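PDB 1F7C: Rho GTPase-activating protein 26 from Gallus gallus, which acts as a GTPase-activating protein for RhoA and Cdc42, this chain being its RhoGAP (BH) domain. Local coordinates for residues Ala31-Ile45 with Leu101-Met113. Sequence-based numbering, arbitrary orientation.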
loop_
_atom_site.group_PDB
_atom_site.type_symbol
_atom_site.label_atom_id
_atom_site.label_comp_id
_atom_site.label_asym_id
_atom_site.label_seq_id
_atom_site.Cartn_x
_atom_site.Cartn_y
_atom_site.Cartn_z
ATOM N N ALA A 31 -1.774 -0.787 -14.550
ATOM C CA ALA A 31 -3.159 -0.837 -15.107
ATOM C C ALA A 31 -3.930 0.443 -14.758
ATOM O O ALA A 31 -3.387 1.550 -14.819
ATOM C CB ALA A 31 -3.896 -2.061 -14.561
ATOM N N GLN A 32 -5.202 0.285 -14.408
ATOM C CA GLN A 32 -6.048 1.414 -14.037
ATOM C C GLN A 32 -6.784 1.096 -12.735
ATOM O O GLN A 32 -6.684 -0.011 -12.208
ATOM C CB GLN A 32 -7.077 1.696 -15.141
ATOM C CG GLN A 32 -6.498 2.225 -16.445
ATOM C CD GLN A 32 -6.013 3.665 -16.336
ATOM O OE1 GLN A 32 -6.798 4.579 -16.074
ATOM N NE2 GLN A 32 -4.716 3.872 -16.543
ATOM N N LEU A 33 -7.516 2.075 -12.219
ATOM C CA LEU A 33 -8.286 1.870 -11.006
ATOM C C LEU A 33 -9.703 1.423 -11.355
ATOM O O LEU A 33 -10.688 2.027 -10.918
ATOM C CB LEU A 33 -8.338 3.150 -10.168
ATOM C CG LEU A 33 -7.081 3.495 -9.371
ATOM C CD1 LEU A 33 -7.330 4.729 -8.516
ATOM C CD2 LEU A 33 -6.710 2.315 -8.495
ATOM N N ASP A 34 -9.797 0.361 -12.147
ATOM C CA ASP A 34 -11.089 -0.183 -12.554
ATOM C C ASP A 34 -11.377 -1.462 -11.763
ATOM O O ASP A 34 -10.603 -1.837 -10.883
ATOM C CB ASP A 34 -11.067 -0.482 -14.049
ATOM C CG ASP A 34 -10.019 -1.501 -14.414
ATOM O OD1 ASP A 34 -8.934 -1.484 -13.789
ATOM O OD2 ASP A 34 -10.274 -2.309 -15.331
ATOM N N SER A 35 -12.480 -2.134 -12.073
ATOM C CA SER A 35 -12.822 -3.358 -11.360
ATOM C C SER A 35 -11.720 -4.412 -11.481
ATOM O O SER A 35 -11.591 -5.284 -10.623
ATOM C CB SER A 35 -14.152 -3.923 -11.868
ATOM O OG SER A 35 -14.093 -4.199 -13.253
ATOM N N ILE A 36 -10.920 -4.337 -12.539
ATOM C CA ILE A 36 -9.843 -5.299 -12.711
ATOM C C ILE A 36 -8.770 -5.040 -11.653
ATOM O O ILE A 36 -8.219 -5.977 -11.070
ATOM C CB ILE A 36 -9.218 -5.193 -14.115
ATOM C CG1 ILE A 36 -10.273 -5.507 -15.176
ATOM C CG2 ILE A 36 -8.052 -6.162 -14.246
ATOM C CD1 ILE A 36 -10.830 -6.909 -15.093
ATOM N N GLY A 37 -8.488 -3.762 -11.411
ATOM C CA GLY A 37 -7.503 -3.382 -10.415
ATOM C C GLY A 37 -7.884 -3.850 -9.015
ATOM O O GLY A 37 -7.068 -4.463 -8.332
ATOM N N PHE A 38 -9.108 -3.560 -8.579
ATOM C CA PHE A 38 -9.554 -3.993 -7.259
ATOM C C PHE A 38 -9.558 -5.513 -7.173
ATOM O O PHE A 38 -9.377 -6.080 -6.101
ATOM C CB PHE A 38 -10.959 -3.484 -6.950
ATOM C CG PHE A 38 -11.008 -2.036 -6.567
ATOM C CD1 PHE A 38 -10.898 -1.037 -7.533
ATOM C CD2 PHE A 38 -11.164 -1.665 -5.235
ATOM C CE1 PHE A 38 -10.945 0.313 -7.175
ATOM C CE2 PHE A 38 -11.211 -0.317 -4.867
ATOM C CZ PHE A 38 -11.101 0.673 -5.841
ATOM N N SER A 39 -9.782 -6.163 -8.309
ATOM C CA SER A 39 -9.796 -7.613 -8.384
ATOM C C SER A 39 -8.383 -8.130 -8.098
ATOM O O SER A 39 -8.180 -9.039 -7.294
ATOM C CB SER A 39 -10.242 -8.044 -9.782
ATOM O OG SER A 39 -10.057 -9.434 -9.986
ATOM N N ILE A 40 -7.410 -7.528 -8.766
ATOM C CA ILE A 40 -6.014 -7.897 -8.596
ATOM C C ILE A 40 -5.572 -7.717 -7.146
ATOM O O ILE A 40 -4.955 -8.606 -6.565
ATOM C CB ILE A 40 -5.117 -7.044 -9.524
ATOM C CG1 ILE A 40 -5.418 -7.398 -10.985
ATOM C CG2 ILE A 40 -3.646 -7.264 -9.196
ATOM C CD1 ILE A 40 -4.500 -6.726 -11.985
ATOM N N ILE A 41 -5.891 -6.568 -6.564
ATOM C CA ILE A 41 -5.524 -6.295 -5.188
ATOM C C ILE A 41 -6.150 -7.287 -4.210
ATOM O O ILE A 41 -5.468 -7.804 -3.327
ATOM C CB ILE A 41 -5.935 -4.876 -4.782
ATOM C CG1 ILE A 41 -5.094 -3.865 -5.552
ATOM C CG2 ILE A 41 -5.753 -4.684 -3.279
ATOM C CD1 ILE A 41 -3.628 -3.933 -5.221
ATOM N N LYS A 42 -7.445 -7.546 -4.367
ATOM C CA LYS A 42 -8.142 -8.479 -3.492
ATOM C C LYS A 42 -7.610 -9.910 -3.602
ATOM O O LYS A 42 -7.447 -10.590 -2.597
ATOM C CB LYS A 42 -9.645 -8.458 -3.780
ATOM C CG LYS A 42 -10.322 -7.190 -3.315
ATOM C CD LYS A 42 -11.829 -7.216 -3.537
ATOM C CE LYS A 42 -12.187 -7.226 -5.011
ATOM N NZ LYS A 42 -13.662 -7.076 -5.210
ATOM N N LYS A 43 -7.341 -10.364 -4.821
ATOM C CA LYS A 43 -6.825 -11.706 -5.016
ATOM C C LYS A 43 -5.449 -11.838 -4.374
ATOM O O LYS A 43 -5.117 -12.885 -3.812
ATOM C CB LYS A 43 -6.724 -12.029 -6.505
ATOM C CG LYS A 43 -8.048 -12.119 -7.240
ATOM C CD LYS A 43 -7.798 -12.400 -8.727
ATOM C CE LYS A 43 -9.090 -12.412 -9.541
ATOM N NZ LYS A 43 -10.048 -13.469 -9.102
ATOM N N CYS A 44 -4.650 -10.778 -4.452
ATOM C CA CYS A 44 -3.312 -10.798 -3.877
ATOM C C CYS A 44 -3.344 -10.691 -2.361
ATOM O O CYS A 44 -2.573 -11.357 -1.666
ATOM C CB CYS A 44 -2.466 -9.668 -4.453
ATOM S SG CYS A 44 -1.940 -9.921 -6.155
ATOM N N ILE A 45 -4.235 -9.854 -1.844
ATOM C CA ILE A 45 -4.343 -9.685 -0.402
ATOM C C ILE A 45 -4.774 -10.996 0.230
ATOM O O ILE A 45 -4.196 -11.447 1.216
ATOM C CB ILE A 45 -5.379 -8.601 -0.027
ATOM C CG1 ILE A 45 -4.856 -7.222 -0.412
ATOM C CG2 ILE A 45 -5.687 -8.654 1.452
ATOM C CD1 ILE A 45 -3.412 -7.039 -0.110
ATOM N N LEU A 101 1.582 -7.418 -6.804
ATOM C CA LEU A 101 0.835 -6.339 -6.191
ATOM C C LEU A 101 1.588 -5.009 -6.255
ATOM O O LEU A 101 1.000 -3.975 -6.574
ATOM C CB LEU A 101 0.500 -6.699 -4.737
ATOM C CG LEU A 101 -0.305 -5.682 -3.925
ATOM C CD1 LEU A 101 -1.138 -6.404 -2.883
ATOM C CD2 LEU A 101 0.624 -4.676 -3.268
ATOM N N LYS A 102 2.885 -5.029 -5.964
ATOM C CA LYS A 102 3.668 -3.797 -5.994
ATOM C C LYS A 102 3.867 -3.224 -7.405
ATOM O O LYS A 102 3.769 -2.013 -7.604
ATOM C CB LYS A 102 5.033 -4.004 -5.324
ATOM C CG LYS A 102 4.959 -4.430 -3.866
ATOM C CD LYS A 102 6.278 -4.218 -3.145
ATOM C CE LYS A 102 7.419 -4.959 -3.814
ATOM N NZ LYS A 102 8.744 -4.587 -3.230
ATOM N N THR A 103 4.149 -4.080 -8.381
ATOM C CA THR A 103 4.348 -3.591 -9.742
ATOM C C THR A 103 3.042 -3.035 -10.322
ATOM O O THR A 103 3.068 -2.063 -11.076
ATOM C CB THR A 103 4.923 -4.690 -10.677
ATOM O OG1 THR A 103 3.956 -5.727 -10.860
ATOM C CG2 THR A 103 6.190 -5.285 -10.081
ATOM N N TYR A 104 1.908 -3.638 -9.965
ATOM C CA TYR A 104 0.614 -3.148 -10.433
ATOM C C TYR A 104 0.423 -1.713 -9.950
ATOM O O TYR A 104 -0.122 -0.877 -10.669
ATOM C CB TYR A 104 -0.539 -3.996 -9.889
ATOM C CG TYR A 104 -1.877 -3.274 -9.934
ATOM C CD1 TYR A 104 -2.631 -3.222 -11.108
ATOM C CD2 TYR A 104 -2.353 -2.585 -8.820
ATOM C CE1 TYR A 104 -3.827 -2.498 -11.174
ATOM C CE2 TYR A 104 -3.547 -1.852 -8.871
ATOM C CZ TYR A 104 -4.277 -1.812 -10.053
ATOM O OH TYR A 104 -5.435 -1.067 -10.114
ATOM N N LEU A 105 0.859 -1.443 -8.723
ATOM C CA LEU A 105 0.739 -0.116 -8.140
ATOM C C LEU A 105 1.648 0.907 -8.819
ATOM O O LEU A 105 1.312 2.087 -8.902
ATOM C CB LEU A 105 1.042 -0.169 -6.641
ATOM C CG LEU A 105 -0.048 -0.790 -5.767
ATOM C CD1 LEU A 105 0.435 -0.913 -4.329
ATOM C CD2 LEU A 105 -1.296 0.079 -5.835
ATOM N N ARG A 106 2.801 0.451 -9.298
ATOM C CA ARG A 106 3.737 1.332 -9.976
ATOM C C ARG A 106 3.345 1.544 -11.446
ATOM O O ARG A 106 3.890 2.416 -12.122
ATOM C CB ARG A 106 5.153 0.764 -9.869
ATOM C CG ARG A 106 5.696 0.779 -8.442
ATOM C CD ARG A 106 7.218 0.753 -8.421
ATOM N NE ARG A 106 7.761 -0.523 -8.878
ATOM C CZ ARG A 106 7.953 -1.580 -8.095
ATOM N NH1 ARG A 106 7.650 -1.518 -6.804
ATOM N NH2 ARG A 106 8.448 -2.701 -8.607
ATOM N N MET A 107 2.388 0.751 -11.922
ATOM C CA MET A 107 1.898 0.834 -13.296
ATOM C C MET A 107 0.690 1.755 -13.442
ATOM O O MET A 107 0.176 1.939 -14.545
ATOM C CB MET A 107 1.500 -0.548 -13.809
ATOM C CG MET A 107 2.641 -1.415 -14.278
ATOM S SD MET A 107 2.037 -3.054 -14.716
ATOM C CE MET A 107 0.814 -2.673 -15.986
ATOM N N LEU A 108 0.220 2.315 -12.335
ATOM C CA LEU A 108 -0.926 3.209 -12.396
ATOM C C LEU A 108 -0.495 4.519 -13.034
ATOM O O LEU A 108 0.608 5.008 -12.780
ATOM C CB LEU A 108 -1.479 3.453 -10.997
ATOM C CG LEU A 108 -2.085 2.203 -10.360
ATOM C CD1 LEU A 108 -2.469 2.490 -8.920
ATOM C CD2 LEU A 108 -3.296 1.752 -11.172
ATOM N N PRO A 109 -1.353 5.099 -13.889
ATOM C CA PRO A 109 -1.003 6.366 -14.543
ATOM C C PRO A 109 -0.427 7.374 -13.555
ATOM O O PRO A 109 0.477 8.136 -13.881
ATOM C CB PRO A 109 -2.326 6.821 -15.166
ATOM C CG PRO A 109 -3.382 6.066 -14.381
ATOM C CD PRO A 109 -2.743 4.721 -14.186
ATOM N N GLY A 110 -0.950 7.366 -12.338
ATOM C CA GLY A 110 -0.448 8.273 -11.330
ATOM C C GLY A 110 -0.360 7.556 -10.003
ATOM O O GLY A 110 -0.871 6.448 -9.873
ATOM N N PRO A 111 0.301 8.147 -9.002
ATOM C CA PRO A 111 0.384 7.461 -7.713
ATOM C C PRO A 111 -0.994 7.403 -7.059
ATOM O O PRO A 111 -1.783 8.337 -7.188
ATOM C CB PRO A 111 1.370 8.323 -6.928
ATOM C CG PRO A 111 1.136 9.708 -7.503
ATOM C CD PRO A 111 1.046 9.418 -8.979
ATOM N N LEU A 112 -1.277 6.305 -6.360
ATOM C CA LEU A 112 -2.561 6.129 -5.689
ATOM C C LEU A 112 -2.905 7.310 -4.772
ATOM O O LEU A 112 -4.056 7.732 -4.705
ATOM C CB LEU A 112 -2.549 4.830 -4.881
ATOM C CG LEU A 112 -3.887 4.378 -4.283
ATOM C CD1 LEU A 112 -4.847 4.006 -5.409
ATOM C CD2 LEU A 112 -3.669 3.175 -3.370
ATOM N N MET A 113 -1.906 7.842 -4.071
ATOM C CA MET A 113 -2.106 8.972 -3.163
ATOM C C MET A 113 -2.392 10.266 -3.929
ATOM O O MET A 113 -2.807 11.258 -3.337
ATOM C CB MET A 113 -0.860 9.189 -2.303
ATOM C CG MET A 113 -0.443 8.005 -1.444
ATOM S SD MET A 113 -1.317 7.896 0.118
ATOM C CE MET A 113 -0.935 9.455 0.819
#
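Tyr-104 reaches across from helix 94-106 to the turn where the chain enters helix 35-51, and its OH donates a 2.7 Å hydrogen bond to Gln-32 O. The donor lies 41° out of the carbonyl plane, above the group. CG anti to the backbone N (chi1 160°) carries the phenol toward Ala-31 and the first turns of helix 35-51. Gln-32 O also receives a weak bond from Asp-34 N, closing an inverse gamma turn centred on Leu-33. Asp-34 N-caps the helix, its OD1 accepting a weak bond from Gly-37 N. A second, weak link joins Ala-31 N to Met-107 O.

Apolar groups pack against the ring as well. Ala-31 CB meets its edge 3.4 Å from Tyr-104 CE1, while Ile-40 and Ile-41 approach obliquely with their CD1 methyls. Gly-37 CA comes within 3.1 Å of Tyr-104 OH, where a side chain on residue 37 would clash. Farther along, where segments 35-45 and 101-106 run nearly antiparallel (156°), Leu-101 CD1 packs 3.6 Å from Ile-45 CD1 and also touches Cys-44 CB. Beyond the hydroxyl, Leu-33 crosses Leu-112 at about a right angle; Met-151 of helix 146-164 also touches Leu-33.

A leucine in place of Tyr-104 would probably leave Gln-32 O without its phenol donor and open a gap beside Gly-37. The hydroxyl of the buried Tyr-104 thus ties helix packing to the shape of the entering turn, within the all-helical RhoGAP fold.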